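Local coordinates for protein heterodimeric restriction endonuclease R.BspD6I small subunit (Bacillus sp., PDB 2P14) that serves as the catalytic subunit that works together with a site-specific nickase in a heterodimeric type IIS restriction endonuclease, at residues E22-Y26 against L38-L44; F29-Y35 against L62-E66; D136-L141 against I181-K186. All blocks are in the same frame, centred on the assembly; numbering follows the deposited sequence.

Following the chain from its N terminus, helix 17-32 opens both interaction 1 and interaction 2. Interaction 1 closes a short loop as the chain returns through strand 37-40; interaction 2 opens before that closure and ends at strand 61-64, so the two cross. Strands 37-40 and 61-64 are antiparallel neighbours, and V39 N of one contact meets L62 O of the other. Together the contacts lay helix 17-32 over strands 37-40 and 61-64 at one side of the mixed sheet of this PD-(D/E)XK-clan protein. Interaction 3 follows in series, closing the loop from helix 135-146 through helix 154-165 to the C-terminal helix 174-184, beside the sheet's other outer strand. Packing of F29 on F138 connects it with interaction 2.

Interaction 1: residues E22-Y26 against L38-L44; sequences EWNTY and LVPNFKL. With GOL (glycerol), chain D.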
# COMPACT_ATOMS: atom_id res chain seq x y z
N GLU A 22 0.27 -5.40 -8.57
CA GLU A 22 -0.87 -5.40 -7.63
C GLU A 22 -1.14 -6.83 -7.14
O GLU A 22 -1.35 -7.07 -5.94
CB GLU A 22 -2.12 -4.73 -8.22
CG GLU A 22 -2.79 -5.46 -9.38
CD GLU A 22 -3.91 -4.64 -10.03
OE1 GLU A 22 -4.28 -3.58 -9.48
OE2 GLU A 22 -4.43 -5.09 -11.08
N TRP A 23 -1.05 -7.79 -8.06
CA TRP A 23 -1.25 -9.18 -7.67
C TRP A 23 -0.24 -9.67 -6.64
O TRP A 23 -0.61 -10.34 -5.66
CB TRP A 23 -1.20 -10.06 -8.92
CG TRP A 23 -1.22 -11.55 -8.65
CD1 TRP A 23 -2.28 -12.31 -8.27
CD2 TRP A 23 -0.10 -12.45 -8.75
NE1 TRP A 23 -1.91 -13.63 -8.15
CE2 TRP A 23 -0.57 -13.75 -8.44
CE3 TRP A 23 1.25 -12.28 -9.12
CZ2 TRP A 23 0.26 -14.88 -8.46
CZ3 TRP A 23 2.08 -13.39 -9.12
CH2 TRP A 23 1.58 -14.68 -8.80
N ASN A 24 1.03 -9.29 -6.82
CA ASN A 24 2.05 -9.78 -5.92
C ASN A 24 1.85 -9.18 -4.52
O ASN A 24 2.08 -9.87 -3.49
CB ASN A 24 3.44 -9.45 -6.42
CG ASN A 24 4.46 -10.38 -5.82
OD1 ASN A 24 4.26 -11.61 -5.81
ND2 ASN A 24 5.56 -9.83 -5.31
N THR A 25 1.38 -7.95 -4.50
CA THR A 25 1.11 -7.27 -3.24
C THR A 25 -0.08 -7.96 -2.52
O THR A 25 -0.07 -8.20 -1.30
CB THR A 25 0.88 -5.78 -3.49
OG1 THR A 25 2.02 -5.24 -4.16
CG2 THR A 25 0.67 -5.07 -2.15
N TYR A 26 -1.14 -8.27 -3.25
CA TYR A 26 -2.23 -9.10 -2.73
C TYR A 26 -1.70 -10.44 -2.16
O TYR A 26 -2.14 -10.85 -1.07
CB TYR A 26 -3.21 -9.33 -3.88
CG TYR A 26 -4.11 -10.54 -3.75
CD1 TYR A 26 -5.26 -10.52 -2.97
CD2 TYR A 26 -3.78 -11.72 -4.43
CE1 TYR A 26 -6.09 -11.65 -2.87
CE2 TYR A 26 -4.60 -12.83 -4.34
CZ TYR A 26 -5.72 -12.80 -3.55
OH TYR A 26 -6.51 -13.94 -3.51
N LEU A 38 -10.62 -9.88 2.36
CA LEU A 38 -9.53 -9.43 1.50
C LEU A 38 -10.10 -9.38 0.09
O LEU A 38 -10.56 -10.40 -0.43
CB LEU A 38 -8.32 -10.38 1.56
CG LEU A 38 -7.12 -10.06 0.66
CD1 LEU A 38 -6.42 -8.74 1.08
CD2 LEU A 38 -6.11 -11.20 0.71
N VAL A 39 -10.09 -8.20 -0.52
CA VAL A 39 -10.80 -8.00 -1.80
C VAL A 39 -9.82 -7.44 -2.83
O VAL A 39 -9.48 -6.24 -2.77
CB VAL A 39 -11.99 -7.03 -1.62
CG1 VAL A 39 -12.84 -7.00 -2.90
CG2 VAL A 39 -12.85 -7.46 -0.45
N PRO A 40 -9.33 -8.30 -3.75
CA PRO A 40 -8.51 -7.82 -4.85
C PRO A 40 -9.39 -7.25 -5.96
O PRO A 40 -10.32 -7.93 -6.41
CB PRO A 40 -7.78 -9.09 -5.32
CG PRO A 40 -8.74 -10.21 -5.02
CD PRO A 40 -9.49 -9.77 -3.77
N ASN A 41 -9.14 -6.01 -6.34
CA ASN A 41 -9.88 -5.41 -7.45
C ASN A 41 -9.22 -5.71 -8.80
O ASN A 41 -8.77 -4.79 -9.48
CB ASN A 41 -10.11 -3.91 -7.23
CG ASN A 41 -10.91 -3.28 -8.34
OD1 ASN A 41 -11.67 -4.00 -9.01
ND2 ASN A 41 -10.81 -1.99 -8.51
N PHE A 42 -9.15 -6.98 -9.13
CA PHE A 42 -8.63 -7.44 -10.42
C PHE A 42 -9.01 -8.90 -10.52
O PHE A 42 -9.47 -9.52 -9.54
CB PHE A 42 -7.09 -7.24 -10.54
CG PHE A 42 -6.29 -7.80 -9.36
CD1 PHE A 42 -5.90 -9.14 -9.33
CD2 PHE A 42 -5.92 -6.97 -8.30
CE1 PHE A 42 -5.17 -9.65 -8.25
CE2 PHE A 42 -5.19 -7.50 -7.22
CZ PHE A 42 -4.82 -8.81 -7.21
N LYS A 43 -8.83 -9.46 -11.71
CA LYS A 43 -9.21 -10.85 -11.95
C LYS A 43 -8.03 -11.72 -12.34
O LYS A 43 -6.98 -11.23 -12.75
CB LYS A 43 -10.28 -10.94 -13.04
CG LYS A 43 -11.52 -10.11 -12.74
CD LYS A 43 -12.31 -10.63 -11.52
CE LYS A 43 -13.12 -11.91 -11.89
NZ LYS A 43 -13.94 -12.48 -10.77
N LEU A 44 -8.21 -13.02 -12.21
CA LEU A 44 -7.21 -13.98 -12.65
C LEU A 44 -7.75 -14.73 -13.84
O LEU A 44 -8.96 -14.99 -13.94
CB LEU A 44 -6.88 -14.97 -11.55
CG LEU A 44 -6.51 -14.49 -10.15
CD1 LEU A 44 -6.13 -15.72 -9.37
CD2 LEU A 44 -5.35 -13.51 -10.19
C1 GOL D . -9.51 -13.33 -1.76
O1 GOL D . -9.43 -14.15 -2.91
C2 GOL D . -10.68 -13.81 -0.91
O2 GOL D . -10.38 -13.64 0.45
C3 GOL D . -11.96 -13.06 -1.32
O3 GOL D . -12.76 -12.71 -0.21
O HOH W 1 -6.85 -2.74 -9.64
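Helix residues E22-Y26 pass alongside L38-L44 with the backbones nearest at Y26 and P40, whose CA atoms are 6.8 Å apart, and no direct hydrogen bond joins the two segments. F42 fills the middle. Its ring edge is directed at the face of Y26 in an offset edge-to-face pair, with centroids 5.8 Å apart and planes at 90°. A chi1 of 51° tucks the F42 ring over its own backbone and toward the helix, where CZ meets the CA of W23 and the CB of Y26. Within its own segment, P40 CB lies over one face of this ring, near the rim. E22 runs antiparallel alongside F42: the carboxylate and ring planes are 19° apart, and E22 CD comes to 3.5 Å from F42 CD2. Beyond it, a water 2.7 Å from E22 OE1 bridges this oxygen to N41 O. At the other end, CE1 of Y26 packs against L38 CD2 (3.6 Å) and the P40 ring, while Y26 OH hydrogen-bonds O1 of a glycerol, probably from the crystallisation liquor, at 3.0 Å. W23 brings its indole edge to F42 CE1, and its CD1 is 3.8 Å from L44 CD2. The contact thus fits helix 17-32 over the outer strand 37-40, where L38 and Y26 both rest on I61 of strand 61-64, and carries on through W23 to P50 of the small sheet made by strands 43-44 and 50-52.

Interaction 2: residues F29-Y35 against L62-E66; sequences FKKLGSY and LVEYE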
# COMPACT_ATOMS: atom_id res chain seq x y z
N PHE A 29 -0.43 -9.89 1.43
CA PHE A 29 -1.51 -9.75 2.42
C PHE A 29 -2.33 -11.03 2.62
O PHE A 29 -2.72 -11.37 3.74
CB PHE A 29 -2.40 -8.56 2.10
CG PHE A 29 -1.78 -7.27 2.49
CD1 PHE A 29 -1.91 -6.79 3.81
CD2 PHE A 29 -1.02 -6.54 1.57
CE1 PHE A 29 -1.29 -5.60 4.19
CE2 PHE A 29 -0.41 -5.35 1.96
CZ PHE A 29 -0.56 -4.88 3.27
N LYS A 30 -2.52 -11.78 1.56
CA LYS A 30 -3.18 -13.08 1.70
C LYS A 30 -2.34 -14.01 2.60
O LYS A 30 -2.86 -14.68 3.49
CB LYS A 30 -3.40 -13.71 0.31
CG LYS A 30 -4.17 -15.06 0.35
CD LYS A 30 -4.39 -15.60 -1.05
CE LYS A 30 -5.06 -16.97 -1.00
NZ LYS A 30 -6.46 -16.80 -0.53
N LYS A 31 -1.03 -14.02 2.37
CA LYS A 31 -0.16 -14.90 3.15
C LYS A 31 -0.02 -14.44 4.61
O LYS A 31 0.10 -15.28 5.53
CB LYS A 31 1.21 -15.04 2.52
CG LYS A 31 1.95 -16.21 3.13
CD LYS A 31 2.97 -16.79 2.25
CE LYS A 31 3.60 -18.00 2.89
NZ LYS A 31 4.43 -18.69 1.91
N LEU A 32 -0.03 -13.14 4.85
CA LEU A 32 0.04 -12.67 6.24
C LEU A 32 -1.16 -13.15 7.03
O LEU A 32 -1.06 -13.44 8.24
CB LEU A 32 0.12 -11.14 6.28
CG LEU A 32 1.46 -10.51 5.90
CD1 LEU A 32 1.31 -9.01 5.79
CD2 LEU A 32 2.58 -10.89 6.87
N GLY A 33 -2.31 -13.17 6.37
CA GLY A 33 -3.55 -13.69 6.92
C GLY A 33 -4.13 -12.81 8.03
O GLY A 33 -3.86 -11.60 8.09
N SER A 34 -4.99 -13.42 8.86
CA SER A 34 -5.53 -12.72 10.04
C SER A 34 -6.57 -11.63 9.67
O SER A 34 -6.85 -10.76 10.50
CB SER A 34 -4.41 -12.11 10.94
OG SER A 34 -3.43 -13.05 11.42
N TYR A 35 -7.08 -11.65 8.45
CA TYR A 35 -8.07 -10.68 8.00
C TYR A 35 -9.48 -11.21 8.07
O TYR A 35 -9.69 -12.43 8.08
CB TYR A 35 -7.82 -10.26 6.54
CG TYR A 35 -7.65 -11.40 5.56
CD1 TYR A 35 -8.76 -12.01 4.97
CD2 TYR A 35 -6.38 -11.84 5.20
CE1 TYR A 35 -8.59 -13.06 4.06
CE2 TYR A 35 -6.21 -12.89 4.32
CZ TYR A 35 -7.31 -13.49 3.76
OH TYR A 35 -7.09 -14.53 2.86
N LEU A 62 -8.38 -4.21 -0.96
CA LEU A 62 -8.87 -3.82 0.37
C LEU A 62 -8.63 -4.99 1.29
O LEU A 62 -8.97 -6.12 0.96
CB LEU A 62 -10.37 -3.51 0.35
CG LEU A 62 -11.05 -3.29 1.70
CD1 LEU A 62 -10.53 -1.98 2.37
CD2 LEU A 62 -12.58 -3.29 1.47
N VAL A 63 -8.03 -4.72 2.46
CA VAL A 63 -7.97 -5.75 3.51
C VAL A 63 -8.70 -5.20 4.76
O VAL A 63 -8.39 -4.10 5.25
CB VAL A 63 -6.52 -6.20 3.83
CG1 VAL A 63 -5.72 -5.08 4.42
CG2 VAL A 63 -6.48 -7.42 4.76
N GLU A 64 -9.71 -5.95 5.21
CA GLU A 64 -10.45 -5.53 6.39
C GLU A 64 -10.07 -6.41 7.55
O GLU A 64 -10.25 -7.61 7.52
CB GLU A 64 -11.96 -5.62 6.12
CG GLU A 64 -12.38 -4.63 5.06
CD GLU A 64 -13.89 -4.59 4.83
OE1 GLU A 64 -14.52 -5.69 4.84
OE2 GLU A 64 -14.40 -3.48 4.61
N TYR A 65 -9.49 -5.81 8.59
CA TYR A 65 -9.19 -6.54 9.80
C TYR A 65 -10.27 -6.20 10.82
O TYR A 65 -11.15 -5.38 10.58
CB TYR A 65 -7.85 -6.10 10.34
CG TYR A 65 -6.70 -6.41 9.41
CD1 TYR A 65 -6.28 -7.73 9.20
CD2 TYR A 65 -6.04 -5.37 8.74
CE1 TYR A 65 -5.22 -8.03 8.35
CE2 TYR A 65 -4.97 -5.65 7.88
CZ TYR A 65 -4.57 -6.99 7.68
OH TYR A 65 -3.50 -7.24 6.83
N GLU A 66 -10.16 -6.80 12.00
CA GLU A 66 -11.18 -6.58 13.00
C GLU A 66 -11.41 -5.10 13.35
O GLU A 66 -12.56 -4.65 13.39
CB GLU A 66 -10.78 -7.36 14.24
CG GLU A 66 -11.82 -7.41 15.30
CD GLU A 66 -11.60 -8.61 16.13
OE1 GLU A 66 -11.93 -9.72 15.61
OE2 GLU A 66 -11.07 -8.43 17.26
O HOH W 2 -3.33 -9.82 6.03
O HOH W 3 -8.67 -9.34 11.83
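Y65 reaches across to the end of the helix and meets F29, G33, S34 and Y35 with its hydroxyl and one side of its ring. The hydroxyl comes up to the edge of the F29 ring, Y65 OH to F29 CD1 3.4 Å, the two side chains crossing at about a right angle. On the Y65 ring itself, Y65 CD1 lies 3.3 Å from S34 O and 3.7 Å from Y35 CA, and G33 O is also at the ring edge, near its plane. Beside this, Y35 CB packs on V63 CG2 at 3.6 Å. The chi1 of V63 (65°) turns CG2 to that carbon and leaves CG1 more loosely beside the F29 ring. No direct hydrogen bond spans the segments; the polar links run through two waters. One accepts from Y65 OH at 2.7 Å and donates to F29 O and G33 O, linking the tyrosine hydroxyl to the last helical turn and to the residue just beyond it. A second donates to S34 O and accepts from E66 N at 2.9 Å. In the next shell, as the chain leaves the helix at G33 (phi 70°), G33 O and S34 O come to the edge of Y65, whose ring also meets F68. The contact joins the C-terminal end of helix 17-32 to strand 61-64: F29 continues onto I72 of strand 69-75, V63 lies between L38 and I70 of the flanking strands, and P154 of helix 154-165 touches both S34 and Y65.

Interaction 3: residues D136-L141 against I181-K186; sequences DQFKKL and IEYNLK
Q137 and E182 cross at about a right angle, and their ends join in the one well-formed hydrogen bond between the segments: Q137 NE2 donates to E182 OE1 at 2.6 Å with an N-H...O angle of 160°. The oxygen offers its anti lone pair and lies close to the amide plane, although amide and carboxylate planes are turned 40° apart. A bend of the glutamate chain at chi2 (66°) brings OE1 round to the amide. On the other side of that amide, Q137 OE1 accepts from T134 N while I181 CG2 packs 3.6 Å from it, so the buried group is held at both ends. A leucine in place of Q137 would probably leave E182 OE1 and T134 N without this amide as partner. Nearer the backbone, L185 CD1 packs against Q137 CB (3.8 Å), and CD2 of L185 faces L141 CB. K140 lies obliquely across K186, its CD 3.3 Å from L185 O and its NZ making a weak bond to K186 O. The contact sets the C-terminal end of helix 174-184 against helix 135-146, with I181 and L185 resting on L133 of strand 130-134 and L141 and L185 on helix 154-165.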
# COMPACT_ATOMS: atom_id res chain seq x y z
N ASP A 136 11.16 -1.60 -1.49
CA ASP A 136 12.24 -2.01 -0.60
C ASP A 136 11.85 -1.82 0.87
O ASP A 136 12.13 -2.67 1.70
CB ASP A 136 13.53 -1.26 -0.94
CG ASP A 136 14.12 -1.67 -2.30
OD1 ASP A 136 13.95 -2.85 -2.71
OD2 ASP A 136 14.79 -0.82 -2.95
N GLN A 137 11.15 -0.73 1.15
CA GLN A 137 10.66 -0.49 2.51
C GLN A 137 9.59 -1.51 2.91
O GLN A 137 9.59 -2.00 4.04
CB GLN A 137 10.07 0.93 2.61
CG GLN A 137 11.14 2.01 2.52
CD GLN A 137 10.58 3.37 2.21
OE1 GLN A 137 9.38 3.54 1.94
NE2 GLN A 137 11.47 4.37 2.23
N PHE A 138 8.69 -1.82 2.00
CA PHE A 138 7.63 -2.77 2.28
C PHE A 138 8.22 -4.17 2.52
O PHE A 138 7.76 -4.89 3.44
CB PHE A 138 6.67 -2.77 1.08
CG PHE A 138 5.49 -3.69 1.25
CD1 PHE A 138 4.63 -3.54 2.35
CD2 PHE A 138 5.22 -4.68 0.29
CE1 PHE A 138 3.50 -4.39 2.50
CE2 PHE A 138 4.12 -5.51 0.42
CZ PHE A 138 3.27 -5.38 1.52
N LYS A 139 9.21 -4.55 1.72
CA LYS A 139 9.86 -5.86 1.95
C LYS A 139 10.48 -5.90 3.33
O LYS A 139 10.35 -6.90 4.05
CB LYS A 139 10.96 -6.13 0.95
CG LYS A 139 10.57 -6.35 -0.47
CD LYS A 139 11.87 -6.69 -1.15
CE LYS A 139 11.71 -6.98 -2.58
NZ LYS A 139 13.03 -7.40 -3.16
N LYS A 140 11.18 -4.82 3.70
CA LYS A 140 11.79 -4.73 5.04
C LYS A 140 10.72 -4.89 6.12
O LYS A 140 10.90 -5.69 7.04
CB LYS A 140 12.58 -3.43 5.23
CG LYS A 140 14.01 -3.52 4.82
CD LYS A 140 14.85 -2.48 5.58
CE LYS A 140 16.32 -2.89 5.71
NZ LYS A 140 17.13 -2.35 4.57
N LEU A 141 9.60 -4.18 5.99
CA LEU A 141 8.49 -4.26 6.92
C LEU A 141 7.95 -5.68 7.06
O LEU A 141 7.74 -6.16 8.17
CB LEU A 141 7.37 -3.29 6.54
CG LEU A 141 6.09 -3.35 7.38
CD1 LEU A 141 6.39 -3.13 8.88
CD2 LEU A 141 5.09 -2.33 6.87
N ILE A 181 10.46 7.72 7.18
CA ILE A 181 10.05 6.37 6.78
C ILE A 181 11.24 5.53 6.38
O ILE A 181 11.41 4.38 6.86
CB ILE A 181 9.01 6.47 5.65
CG1 ILE A 181 7.75 7.14 6.17
CG2 ILE A 181 8.66 5.07 5.12
CD1 ILE A 181 6.68 7.41 5.09
N GLU A 182 12.09 6.11 5.55
CA GLU A 182 13.30 5.44 5.11
C GLU A 182 14.15 5.06 6.31
O GLU A 182 14.55 3.91 6.42
CB GLU A 182 14.07 6.30 4.11
CG GLU A 182 15.37 5.66 3.63
CD GLU A 182 15.20 4.40 2.79
OE1 GLU A 182 14.10 4.10 2.29
OE2 GLU A 182 16.21 3.67 2.63
N TYR A 183 14.37 6.01 7.23
CA TYR A 183 15.24 5.79 8.38
C TYR A 183 14.73 4.64 9.24
O TYR A 183 15.50 3.79 9.69
CB TYR A 183 15.31 7.06 9.20
CG TYR A 183 16.29 6.98 10.37
CD1 TYR A 183 17.64 7.21 10.15
CD2 TYR A 183 15.86 6.71 11.66
CE1 TYR A 183 18.55 7.14 11.18
CE2 TYR A 183 16.77 6.63 12.71
CZ TYR A 183 18.11 6.86 12.46
OH TYR A 183 19.04 6.80 13.47
N ASN A 184 13.42 4.66 9.49
CA ASN A 184 12.79 3.59 10.27
C ASN A 184 12.82 2.24 9.56
O ASN A 184 13.03 1.20 10.20
CB ASN A 184 11.39 3.98 10.68
CG ASN A 184 11.37 5.00 11.79
OD1 ASN A 184 12.18 5.92 11.82
ND2 ASN A 184 10.44 4.84 12.73
N LEU A 185 12.65 2.24 8.24
CA LEU A 185 12.65 1.00 7.43
C LEU A 185 13.92 0.88 6.54
O LEU A 185 14.97 0.46 7.01
CB LEU A 185 11.34 0.85 6.64
CG LEU A 185 9.95 0.90 7.32
CD1 LEU A 185 8.87 1.05 6.26
CD2 LEU A 185 9.64 -0.30 8.22
N LYS A 186 13.81 1.25 5.26
CA LYS A 186 14.95 1.25 4.32
C LYS A 186 14.65 0.51 3.00
O LYS A 186 14.68 -0.72 2.89
CB LYS A 186 16.24 0.71 4.95
CG LYS A 186 17.17 1.72 5.60
CD LYS A 186 17.21 1.55 7.10
CE LYS A 186 18.63 1.55 7.65
NZ LYS A 186 19.05 2.90 8.16